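Local atomic coordinates of protein piwi (Drosophila melanogaster, PDB entry 6KR6), a protein that binds piRNAs of 24 to 30 nucleotides and, in complex with them, governs the methylation and repression of transposable elements. Residues F609-T613 / M628-A632; K631-Q635 / N801-K805; L643-I647 / E677-V681. All blocks are in the same frame, centred on the assembly; numbering follows the deposited sequence.

Interaction 1 (F609-T613 / M628-A632); sequences FSTVT and MIAKA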
loop_
_atom_site.group_PDB
_atom_site.type_symbol
_atom_site.label_atom_id
_atom_site.label_comp_id
_atom_site.label_asym_id
_atom_site.label_seq_id
_atom_site.Cartn_x
_atom_site.Cartn_y
_atom_site.Cartn_z
ATOM N N PHE A 609 -7.769 22.806 -4.350
ATOM C CA PHE A 609 -8.944 22.492 -5.149
ATOM C C PHE A 609 -9.116 20.980 -5.158
ATOM O O PHE A 609 -8.162 20.251 -5.444
ATOM C CB PHE A 609 -8.778 23.047 -6.569
ATOM C CG PHE A 609 -9.803 22.557 -7.550
ATOM C CD1 PHE A 609 -11.006 23.225 -7.705
ATOM C CD2 PHE A 609 -9.549 21.451 -8.344
ATOM C CE1 PHE A 609 -11.943 22.785 -8.618
ATOM C CE2 PHE A 609 -10.482 21.009 -9.257
ATOM C CZ PHE A 609 -11.683 21.674 -9.392
ATOM N N SER A 610 -10.319 20.508 -4.838
ATOM C CA SER A 610 -10.553 19.085 -4.631
ATOM C C SER A 610 -11.756 18.614 -5.432
ATOM O O SER A 610 -12.844 19.187 -5.316
ATOM C CB SER A 610 -10.763 18.783 -3.145
ATOM O OG SER A 610 -11.701 19.675 -2.570
ATOM N N THR A 611 -11.561 17.563 -6.229
ATOM C CA THR A 611 -12.642 16.940 -6.982
ATOM C C THR A 611 -12.638 15.438 -6.737
ATOM O O THR A 611 -11.616 14.848 -6.378
ATOM C CB THR A 611 -12.525 17.206 -8.491
ATOM O OG1 THR A 611 -11.977 18.509 -8.708
ATOM C CG2 THR A 611 -13.893 17.129 -9.155
ATOM N N VAL A 612 -13.806 14.825 -6.924
ATOM C CA VAL A 612 -13.950 13.376 -6.899
ATOM C C VAL A 612 -14.774 12.965 -8.108
ATOM O O VAL A 612 -15.596 13.734 -8.617
ATOM C CB VAL A 612 -14.617 12.855 -5.607
ATOM C CG1 VAL A 612 -13.851 11.663 -5.053
ATOM C CG2 VAL A 612 -14.742 13.964 -4.569
ATOM N N THR A 613 -14.545 11.740 -8.571
ATOM C CA THR A 613 -15.371 11.187 -9.634
ATOM C C THR A 613 -15.395 9.671 -9.513
ATOM O O THR A 613 -14.498 9.056 -8.933
ATOM C CB THR A 613 -14.882 11.623 -11.028
ATOM O OG1 THR A 613 -15.895 11.356 -12.008
ATOM C CG2 THR A 613 -13.612 10.880 -11.413
ATOM N N MET A 628 -10.801 15.668 -14.235
ATOM C CA MET A 628 -10.478 16.321 -12.970
ATOM C C MET A 628 -9.225 17.181 -13.094
ATOM O O MET A 628 -9.175 18.294 -12.554
ATOM C CB MET A 628 -10.307 15.276 -11.870
ATOM C CG MET A 628 -11.525 14.398 -11.640
ATOM S SD MET A 628 -11.240 13.238 -10.292
ATOM C CE MET A 628 -9.679 12.532 -10.808
ATOM N N ILE A 629 -8.204 16.687 -13.800
ATOM C CA ILE A 629 -6.997 17.495 -13.984
ATOM C C ILE A 629 -7.317 18.767 -14.764
ATOM O O ILE A 629 -6.793 19.851 -14.466
ATOM C CB ILE A 629 -5.894 16.668 -14.668
ATOM C CG1 ILE A 629 -5.616 15.401 -13.867
ATOM C CG2 ILE A 629 -4.621 17.490 -14.810
ATOM C CD1 ILE A 629 -4.473 14.591 -14.401
ATOM N N ALA A 630 -8.189 18.655 -15.768
ATOM C CA ALA A 630 -8.578 19.824 -16.551
ATOM C C ALA A 630 -9.342 20.828 -15.699
ATOM O O ALA A 630 -9.130 22.041 -15.816
ATOM C CB ALA A 630 -9.414 19.391 -17.757
ATOM N N LYS A 631 -10.244 20.339 -14.843
ATOM C CA LYS A 631 -10.945 21.225 -13.917
ATOM C C LYS A 631 -9.966 21.949 -13.004
ATOM O O LYS A 631 -10.111 23.151 -12.747
ATOM C CB LYS A 631 -11.956 20.433 -13.087
ATOM C CG LYS A 631 -13.076 19.800 -13.894
ATOM C CD LYS A 631 -13.980 18.950 -13.017
ATOM C CE LYS A 631 -14.764 19.803 -12.034
ATOM N NZ LYS A 631 -15.719 18.989 -11.232
ATOM N N ALA A 632 -8.960 21.229 -12.502
ATOM C CA ALA A 632 -7.971 21.854 -11.630
ATOM C C ALA A 632 -7.200 22.948 -12.359
ATOM O O ALA A 632 -7.001 24.044 -11.818
ATOM C CB ALA A 632 -7.021 20.794 -11.075
#
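K631 lies across the outer end of the F609 ring and then runs on to T611, so one lysine chain spans two residues on the helix-facing side of the strand. Its CB sits 3.9 Å from F609 CZ, where the two side chains cross at about a right angle. The torsions beyond CG matter: the chain is extended at first, then bends at chi3 (68°), and this turn carries the tip over the strand. CE comes to 4.0 Å from T611 CG2, and NZ ends beside the same methyl, so toward the strand the ammonium group meets carbon; outside the two segments it has a long, weak ion pair with E804.

The F609 ring reaches the helix with CG anti to its own backbone N (chi1 169°). It packs on both the backbone and the methyl of A632: F609 CE2 is 3.6 Å from A632 CA, and F609 CD2 lies 3.8 Å from A632 CB. The carbonyl oxygen of M628 is at the ring's edge, near its plane. One helical turn back, M628 SD meets T613 CG2 at 3.5 Å, an apolar contact that closes the other end. No hydrogen bond crosses between the segments.

The short axes run nearly antiparallel (158°) with a closest approach of 9.0 Å. This is strand 608-614 of the RNase H-like sheet in the PIWI domain, with helix 625-640 packed on one face. M628 and A632 also reach strands 592-599 and 575-584, while S610 and V612 face helix 779-795 on the other side of the sheet.

Interaction 2 (K631-Q635 / N801-K805); sequences KALRQ and NALEK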
loop_
_atom_site.group_PDB
_atom_site.type_symbol
_atom_site.label_atom_id
_atom_site.label_comp_id
_atom_site.label_asym_id
_atom_site.label_seq_id
_atom_site.Cartn_x
_atom_site.Cartn_y
_atom_site.Cartn_z
ATOM N N LYS A 631 -10.244 20.339 -14.843
ATOM C CA LYS A 631 -10.945 21.225 -13.917
ATOM C C LYS A 631 -9.966 21.949 -13.004
ATOM O O LYS A 631 -10.111 23.151 -12.747
ATOM C CB LYS A 631 -11.956 20.433 -13.087
ATOM C CG LYS A 631 -13.076 19.800 -13.894
ATOM C CD LYS A 631 -13.980 18.950 -13.017
ATOM C CE LYS A 631 -14.764 19.803 -12.034
ATOM N NZ LYS A 631 -15.719 18.989 -11.232
ATOM N N ALA A 632 -8.960 21.229 -12.502
ATOM C CA ALA A 632 -7.971 21.854 -11.630
ATOM C C ALA A 632 -7.200 22.948 -12.359
ATOM O O ALA A 632 -7.001 24.044 -11.818
ATOM C CB ALA A 632 -7.021 20.794 -11.075
ATOM N N LEU A 633 -6.767 22.675 -13.594
ATOM C CA LEU A 633 -6.042 23.689 -14.360
ATOM C C LEU A 633 -6.924 24.897 -14.660
ATOM O O LEU A 633 -6.460 26.046 -14.617
ATOM C CB LEU A 633 -5.508 23.085 -15.658
ATOM C CG LEU A 633 -4.390 22.054 -15.509
ATOM C CD1 LEU A 633 -3.965 21.516 -16.865
ATOM C CD2 LEU A 633 -3.208 22.665 -14.776
ATOM N N ARG A 634 -8.200 24.656 -14.971
ATOM C CA ARG A 634 -9.119 25.755 -15.247
ATOM C C ARG A 634 -9.309 26.634 -14.019
ATOM O O ARG A 634 -9.293 27.867 -14.120
ATOM C CB ARG A 634 -10.461 25.206 -15.730
ATOM N N GLN A 635 -9.488 26.018 -12.848
ATOM C CA GLN A 635 -9.600 26.795 -11.616
ATOM C C GLN A 635 -8.321 27.577 -11.348
ATOM O O GLN A 635 -8.368 28.735 -10.908
ATOM C CB GLN A 635 -9.923 25.873 -10.441
ATOM C CG GLN A 635 -10.113 26.590 -9.111
ATOM C CD GLN A 635 -11.474 27.235 -8.981
ATOM O OE1 GLN A 635 -12.394 26.927 -9.737
ATOM N NE2 GLN A 635 -11.612 28.137 -8.016
ATOM N N ASN A 801 -20.347 20.828 -6.325
ATOM C CA ASN A 801 -19.166 21.517 -6.829
ATOM C C ASN A 801 -18.927 22.874 -6.179
ATOM O O ASN A 801 -17.944 23.538 -6.524
ATOM C CB ASN A 801 -19.273 21.690 -8.347
ATOM C CG ASN A 801 -19.288 20.364 -9.085
ATOM O OD1 ASN A 801 -20.300 19.664 -9.104
ATOM N ND2 ASN A 801 -18.166 20.017 -9.701
ATOM N N ALA A 802 -19.787 23.312 -5.258
ATOM C CA ALA A 802 -19.554 24.591 -4.595
ATOM C C ALA A 802 -18.419 24.521 -3.583
ATOM O O ALA A 802 -17.838 25.559 -3.247
ATOM C CB ALA A 802 -20.833 25.071 -3.906
ATOM N N LEU A 803 -18.085 23.326 -3.100
ATOM C CA LEU A 803 -17.072 23.137 -2.074
ATOM C C LEU A 803 -15.688 22.866 -2.653
ATOM O O LEU A 803 -14.836 22.300 -1.957
ATOM C CB LEU A 803 -17.484 21.991 -1.148
ATOM C CG LEU A 803 -18.949 22.021 -0.710
ATOM C CD1 LEU A 803 -19.376 20.697 -0.088
ATOM C CD2 LEU A 803 -19.179 23.169 0.256
ATOM N N GLU A 804 -15.444 23.264 -3.906
ATOM C CA GLU A 804 -14.199 22.906 -4.581
ATOM C C GLU A 804 -12.972 23.467 -3.870
ATOM O O GLU A 804 -11.894 22.866 -3.934
ATOM C CB GLU A 804 -14.227 23.398 -6.029
ATOM C CG GLU A 804 -15.064 22.550 -6.970
ATOM C CD GLU A 804 -15.187 23.161 -8.355
ATOM O OE1 GLU A 804 -15.400 22.402 -9.326
ATOM O OE2 GLU A 804 -15.062 24.399 -8.476
ATOM N N LYS A 805 -13.108 24.606 -3.194
ATOM C CA LYS A 805 -11.970 25.291 -2.594
ATOM C C LYS A 805 -11.902 25.124 -1.082
ATOM O O LYS A 805 -11.111 25.812 -0.428
ATOM C CB LYS A 805 -12.008 26.778 -2.952
ATOM C CG LYS A 805 -11.758 27.078 -4.420
ATOM C CD LYS A 805 -10.323 26.770 -4.803
ATOM C CE LYS A 805 -9.343 27.430 -3.843
ATOM N NZ LYS A 805 -9.614 28.886 -3.673
#
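E804 points its carboxylate between K631 and Q635, two helix residues one turn apart, and the charged part of the contact is built around it. The extended glutamate chain (chi2 174°) carries the carboxylate out to the helix, where OE1 lies on the lysine side and OE2 on the glutamine side. The ion pair is a long one: K631 NZ stands 3.9 Å from E804 OE1, and K631 CE is no farther from that oxygen than NZ is. The lysine and glutamate side chains cross at about a right angle, and the lysine tip also arrives beside the side-chain amide of N801. With this much loose charge pairing at a partly exposed site, the attraction is probably modest and softened by solvent.

Between amide and carboxylate the relation is only proximity. Q635 OE1 lies 3.9 Å from E804 OE2, two oxygens near each other, and the flat groups are turned 74° apart. The glutamine's NE2 donates to E639 OE2, one turn on in the same helix.

The aliphatic part belongs to K805. Its chain is bent at chi2, chi3 and chi4, curling so that CD comes 3.7 Å from Q635 NE2 while CG lies 3.8 Å from the same nitrogen. The curl also lets K805 NZ form a salt bridge with E639, so one carboxylate oxygen holds both the lysine and the glutamine.

The 801-805 loop follows helix 779-795 and leads toward the C-terminus, where L810 helps bind a zinc ion. It lies beside helix 625-640 and strand 608-614: the backbone of E804 hydrogen-bonds to that of S610, and its side chain packs on F609.

Interaction 3 (L643-I647 / E677-V681); sequences LPSRI and EYARV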
loop_
_atom_site.group_PDB
_atom_site.type_symbol
_atom_site.label_atom_id
_atom_site.label_comp_id
_atom_site.label_asym_id
_atom_site.label_seq_id
_atom_site.Cartn_x
_atom_site.Cartn_y
_atom_site.Cartn_z
ATOM N N LEU A 643 -1.780 29.780 -16.411
ATOM C CA LEU A 643 -1.601 28.375 -16.081
ATOM C C LEU A 643 -0.321 28.180 -15.272
ATOM O O LEU A 643 0.563 29.040 -15.276
ATOM C CB LEU A 643 -1.556 27.542 -17.360
ATOM C CG LEU A 643 -2.858 27.439 -18.156
ATOM C CD1 LEU A 643 -2.684 26.524 -19.358
ATOM C CD2 LEU A 643 -3.985 26.948 -17.266
ATOM N N PRO A 644 -0.194 27.061 -14.557
ATOM C CA PRO A 644 1.016 26.847 -13.756
ATOM C C PRO A 644 2.219 26.512 -14.624
ATOM O O PRO A 644 2.102 25.878 -15.675
ATOM C CB PRO A 644 0.638 25.671 -12.848
ATOM C CG PRO A 644 -0.406 24.939 -13.603
ATOM C CD PRO A 644 -1.173 25.970 -14.378
ATOM N N SER A 645 3.394 26.951 -14.163
ATOM C CA SER A 645 4.626 26.718 -14.910
ATOM C C SER A 645 5.203 25.336 -14.627
ATOM O O SER A 645 5.755 24.695 -15.530
ATOM C CB SER A 645 5.654 27.801 -14.577
ATOM O OG SER A 645 5.143 29.095 -14.847
ATOM N N ARG A 646 5.094 24.867 -13.385
ATOM C CA ARG A 646 5.580 23.554 -12.986
ATOM C C ARG A 646 4.449 22.778 -12.325
ATOM O O ARG A 646 3.574 23.361 -11.677
ATOM C CB ARG A 646 6.769 23.663 -12.016
ATOM C CG ARG A 646 7.686 24.850 -12.272
ATOM C CD ARG A 646 8.671 25.040 -11.127
ATOM N NE ARG A 646 9.242 26.384 -11.106
ATOM C CZ ARG A 646 10.414 26.711 -11.638
ATOM N NH1 ARG A 646 11.154 25.788 -12.236
ATOM N NH2 ARG A 646 10.849 27.963 -11.569
ATOM N N ILE A 647 4.469 21.457 -12.495
ATOM C CA ILE A 647 3.466 20.571 -11.917
ATOM C C ILE A 647 4.171 19.360 -11.324
ATOM O O ILE A 647 4.955 18.696 -12.012
ATOM C CB ILE A 647 2.419 20.124 -12.958
ATOM C CG1 ILE A 647 1.643 21.326 -13.500
ATOM C CG2 ILE A 647 1.454 19.121 -12.348
ATOM C CD1 ILE A 647 0.465 20.944 -14.375
ATOM N N GLU A 677 -3.830 21.012 -23.690
ATOM C CA GLU A 677 -4.422 22.077 -22.887
ATOM C C GLU A 677 -3.598 23.355 -22.955
ATOM O O GLU A 677 -4.159 24.456 -23.022
ATOM C CB GLU A 677 -4.585 21.623 -21.438
ATOM C CG GLU A 677 -5.897 20.912 -21.159
ATOM C CD GLU A 677 -7.094 21.845 -21.169
ATOM O OE1 GLU A 677 -6.898 23.079 -21.126
ATOM O OE2 GLU A 677 -8.236 21.342 -21.216
ATOM N N TYR A 678 -2.269 23.239 -22.941
ATOM C CA TYR A 678 -1.448 24.438 -23.066
ATOM C C TYR A 678 -1.457 24.979 -24.491
ATOM O O TYR A 678 -1.255 26.182 -24.693
ATOM C CB TYR A 678 -0.023 24.151 -22.596
ATOM C CG TYR A 678 0.131 24.232 -21.093
ATOM C CD1 TYR A 678 0.829 25.279 -20.503
ATOM C CD2 TYR A 678 -0.440 23.275 -20.263
ATOM C CE1 TYR A 678 0.966 25.362 -19.130
ATOM C CE2 TYR A 678 -0.312 23.351 -18.888
ATOM C CZ TYR A 678 0.394 24.395 -18.327
ATOM O OH TYR A 678 0.529 24.475 -16.959
ATOM N N ALA A 679 -1.700 24.119 -25.485
ATOM C CA ALA A 679 -1.856 24.596 -26.853
ATOM C C ALA A 679 -3.159 25.364 -27.030
ATOM O O ALA A 679 -3.254 26.221 -27.917
ATOM C CB ALA A 679 -1.788 23.421 -27.830
ATOM N N ARG A 680 -4.175 25.050 -26.220
ATOM C CA ARG A 680 -5.388 25.866 -26.214
ATOM C C ARG A 680 -5.045 27.319 -25.937
ATOM O O ARG A 680 -5.581 28.237 -26.567
ATOM C CB ARG A 680 -6.371 25.346 -25.166
ATOM C CG ARG A 680 -7.220 24.180 -25.631
ATOM C CD ARG A 680 -8.370 23.946 -24.684
ATOM N NE ARG A 680 -9.287 22.954 -25.221
ATOM C CZ ARG A 680 -9.119 21.644 -25.091
ATOM N NH1 ARG A 680 -8.071 21.171 -24.430
ATOM N NH2 ARG A 680 -10.000 20.809 -25.620
ATOM N N VAL A 681 -4.140 27.546 -24.992
ATOM C CA VAL A 681 -3.594 28.873 -24.737
ATOM C C VAL A 681 -2.351 29.158 -25.584
ATOM O O VAL A 681 -1.617 30.112 -25.286
ATOM C CB VAL A 681 -3.289 29.054 -23.231
ATOM C CG1 VAL A 681 -3.392 30.514 -22.803
ATOM C CG2 VAL A 681 -4.243 28.222 -22.354
#
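L643 lays its CD1 methyl squarely over the Y678 ring, 3.7 Å from the ring centroid and 5° off the normal, a CH-pi contact made almost exactly on the ring's centre. The two side chains slide past each other in opposite directions, so the leucine's base also touches: L643 CB is 3.8 Å from Y678 CE1. At the far end of the ring the hydroxyl donates a hydrogen bond to the backbone, with Y678 OH modelled 2.5 Å from P644 O; this is very short, and its exact length should not be leaned on. That oxygen lies at the ring edge, in its plane, and gives the buried hydroxyl a partner.

Also in direct contact, the proline ring borders the hydroxyl, with P644 CD 3.4 Å from Y678 OH. The same leucine methyl that covers the ring meets the valine tip to tip, L643 CD1 to V681 CG2 at 3.8 Å. Leucine takes this double role because CG is anti to its carbonyl carbon and the chain is extended at chi2 (-177°), which sends CD1 out toward the end of the helix.

In the second shell, P644 rests on L633 and Y636 of helix 625-640, L643 leans on Q637 of that helix, and Y678 is backed by L683 and P686. Within the 677-681 segment R680 NH1 is 3.2 Å from E677 OE2, a pairing of charges with no N-H aimed at the oxygen.

The contact joins the run into strand 646-652 to the end of helix 659-680, just before the chain enters strand 687-695. That strand pairs in parallel with 646-652, and I647 bonds to the backbone of Q687 and A689, completing a beta-alpha-beta unit of the RNase H-like fold.

Helix 625-640 carries interactions 1 and 2 and packs against interaction 3. Interaction 1 is the buried one, setting the helix on the sheet through aromatic, methionine and alanine contacts with no polar bond across it. Interaction 2 uses the next turn of the same helix and shares K631 and A632, yet lies at the surface, where long charge pairing and bent polar chains replace the apolar fit; F609 packs on both E804 and Q635 where the two meet. Interaction 3 is partly buried and mixes a methyl-over-ring contact with a tyrosine-to-backbone hydrogen bond. It begins where the chain leaves the helix, and L633 packs on L643, P644 and I647 there.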